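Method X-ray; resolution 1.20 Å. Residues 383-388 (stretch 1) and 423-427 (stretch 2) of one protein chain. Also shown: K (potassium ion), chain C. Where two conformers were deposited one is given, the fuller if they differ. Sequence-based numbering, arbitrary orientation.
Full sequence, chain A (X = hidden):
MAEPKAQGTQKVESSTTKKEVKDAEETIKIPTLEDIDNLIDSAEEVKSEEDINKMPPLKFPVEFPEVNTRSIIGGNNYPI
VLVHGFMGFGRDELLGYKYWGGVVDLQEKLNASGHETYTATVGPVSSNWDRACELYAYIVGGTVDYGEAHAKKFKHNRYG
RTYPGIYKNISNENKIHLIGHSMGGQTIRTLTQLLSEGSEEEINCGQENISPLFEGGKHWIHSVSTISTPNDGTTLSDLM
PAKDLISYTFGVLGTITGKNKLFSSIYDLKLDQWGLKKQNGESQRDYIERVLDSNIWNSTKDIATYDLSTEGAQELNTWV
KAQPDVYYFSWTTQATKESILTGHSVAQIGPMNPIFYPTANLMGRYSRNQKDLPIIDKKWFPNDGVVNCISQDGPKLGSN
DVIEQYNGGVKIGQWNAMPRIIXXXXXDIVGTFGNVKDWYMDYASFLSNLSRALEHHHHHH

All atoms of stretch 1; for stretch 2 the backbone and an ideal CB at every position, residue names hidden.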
# COMPACT_ATOMS: atom_id res chain seq x y z
N ASN A 383 -16.10 4.10 -3.62
CA ASN A 383 -14.76 4.13 -3.05
C ASN A 383 -14.77 3.82 -1.55
O ASN A 383 -15.82 3.54 -0.97
CB ASN A 383 -14.08 5.48 -3.38
CG ASN A 383 -14.74 6.66 -2.71
OD1 ASN A 383 -14.51 6.92 -1.52
ND2 ASN A 383 -15.57 7.39 -3.46
N ASP A 384 -13.58 3.82 -0.96
CA ASP A 384 -13.41 3.54 0.47
C ASP A 384 -12.89 4.76 1.24
O ASP A 384 -12.39 4.62 2.37
CB ASP A 384 -12.48 2.34 0.69
CG ASP A 384 -11.04 2.62 0.28
OD1 ASP A 384 -10.74 3.77 -0.14
OD2 ASP A 384 -10.22 1.68 0.33
N GLY A 385 -12.99 5.93 0.61
CA GLY A 385 -12.48 7.17 1.17
C GLY A 385 -11.16 7.61 0.55
O GLY A 385 -10.81 8.80 0.60
N VAL A 386 -10.42 6.67 -0.03
CA VAL A 386 -9.09 6.94 -0.58
C VAL A 386 -8.89 6.38 -1.99
O VAL A 386 -8.28 7.05 -2.82
CB VAL A 386 -7.97 6.46 0.39
CG1 VAL A 386 -6.60 6.76 -0.15
CG2 VAL A 386 -8.14 7.10 1.75
N VAL A 387 -9.42 5.19 -2.24
CA VAL A 387 -9.22 4.50 -3.51
C VAL A 387 -10.54 4.04 -4.10
O VAL A 387 -11.36 3.43 -3.43
CB VAL A 387 -8.27 3.28 -3.35
CG1 VAL A 387 -8.05 2.58 -4.67
CG2 VAL A 387 -6.93 3.72 -2.76
N ASN A 388 -10.72 4.31 -5.40
CA ASN A 388 -11.91 3.83 -6.11
C ASN A 388 -11.99 2.31 -6.05
O ASN A 388 -11.00 1.64 -6.27
CB ASN A 388 -11.86 4.27 -7.57
CG ASN A 388 -11.37 5.70 -7.74
OD1 ASN A 388 -10.18 5.96 -7.61
ND2 ASN A 388 -12.29 6.63 -8.00
N UNK A 423 -18.73 -1.94 3.84
CA UNK A 423 -18.88 -1.16 5.06
C UNK A 423 -17.56 -0.97 5.81
O UNK A 423 -17.54 -0.97 7.05
CB UNK A 423 -19.90 -1.83 5.98
N UNK A 424 -16.47 -0.82 5.06
CA UNK A 424 -15.13 -0.79 5.63
C UNK A 424 -14.32 0.25 4.90
O UNK A 424 -14.12 0.14 3.69
CB UNK A 424 -14.46 -2.16 5.55
N UNK A 425 -13.89 1.29 5.61
CA UNK A 425 -13.10 2.33 4.96
C UNK A 425 -11.64 1.94 4.80
O UNK A 425 -11.19 0.91 5.29
CB UNK A 425 -13.20 3.63 5.76
N UNK A 426 -10.91 2.81 4.10
CA UNK A 426 -9.55 2.54 3.69
C UNK A 426 -8.63 2.14 4.85
O UNK A 426 -7.78 1.28 4.67
CB UNK A 426 -8.98 3.77 2.98
N UNK A 427 -8.79 2.80 5.99
CA UNK A 427 -7.92 2.57 7.14
C UNK A 427 -8.48 1.51 8.10
O UNK A 427 -7.72 0.85 8.82
CB UNK A 427 -7.70 3.88 7.89
K K C . -14.39 3.71 9.67

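Position 423 has no atom of stretch 1 within 5.5 Å of its ideal CB. Its phi/psi of 53/36 lies in the left-handed region, where glycine, asparagine and aspartate are the commonest choices. The deposited residue is Asn 423. It makes no contact with stretch 1.

Position 424 has extended backbone angles, -141/117, and its CA-to-CB bond points sideways. Stretch 1 sets no demand on the side chain, and a beta-branched residue would suit the backbone. It is Thr 424. Its contact with stretch 1 runs through the backbone: Thr 424 O is 4.1 Å from Asp 384 CB.

Position 425 lies nearest Asp 384, with 4.7 Å between the two CA atoms. Its CB points sideways, and the ideal CB is 3.6 Å from Asp 384 O. The potassium ion is the stronger clue. It lies near enough for a short side chain with an oxygen to reach it, so aspartate would suit well, and asparagine could be considered. The residue is Asp 425. Its CB packs 3.5 Å from Asp 384 O, while the end of the side chain leads away from stretch 1. Asp 425 OD2 binds K at 2.5 Å, alongside three waters and atoms from elsewhere in the structure.

Position 426 faces stretch 1 directly. The backbone N of position 426 donates to Asp 384 O at 2.9 Å, which ties the backbone of this position to stretch 1. Its ideal CB points toward stretch 1 and is 3.6 Å from Val 386 CG2. Ahead lie the carboxylate of Asp 384 and the methyl groups of Val 386 and Val 387. Asp 384 OD1 already accepts from Val 386 N and Val 387 N, both at 2.9 Å, which holds the carboxylate in place. A side chain with a donor and a flat, partly apolar body would suit: histidine is a good candidate, and asparagine or glutamine could also offer a donor. The residue is His 426, with chi1 t. His 426 ND1 donates to Asp 384 OD2 at 2.8 Å, with a nearly straight angle of 163°, and the acceptor sits at the ring edge. Val 386 CB covers one face, 3.6 Å from the centroid of the His 426 ring, in a CH-pi contact. Val 387 CG2 adds packing 3.5 Å from His 426 CE1.

At position 427 the CA-to-CB bond points sideways, and the ideal CB has nothing of stretch 1 within 5.5 Å. Many residues would fit. It is Met 427, deposited in two conformers. Asp 425 OD1 accepts a hydrogen bond from Met 427 N at 3.0 Å.

Stretch 2 (423-427) NTDHM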
# COMPACT_ATOMS: atom_id res chain seq x y z
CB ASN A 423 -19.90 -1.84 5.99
CG ASN A 423 -21.23 -2.07 5.32
OD1 ASN A 423 -21.73 -1.21 4.59
ND2 ASN A 423 -21.81 -3.24 5.56
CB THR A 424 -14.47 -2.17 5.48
OG1 THR A 424 -15.27 -3.15 6.15
CG2 THR A 424 -13.07 -2.18 6.07
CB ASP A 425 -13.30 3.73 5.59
CG ASP A 425 -12.57 3.96 6.91
OD1 ASP A 425 -11.42 3.54 7.11
OD2 ASP A 425 -13.17 4.67 7.75
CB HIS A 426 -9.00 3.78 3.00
CG HIS A 426 -7.75 3.53 2.23
ND1 HIS A 426 -7.73 2.79 1.06
CD2 HIS A 426 -6.47 3.91 2.44
CE1 HIS A 426 -6.50 2.73 0.59
NE2 HIS A 426 -5.71 3.41 1.41
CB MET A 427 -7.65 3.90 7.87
CG MET A 427 -6.89 4.91 7.02
SD MET A 427 -6.12 6.24 7.97
CE MET A 427 -7.52 6.96 8.82
O HOH W 1 -16.01 5.18 10.75
O HOH W 2 -13.01 5.19 11.01
O HOH W 3 -14.59 2.30 11.80
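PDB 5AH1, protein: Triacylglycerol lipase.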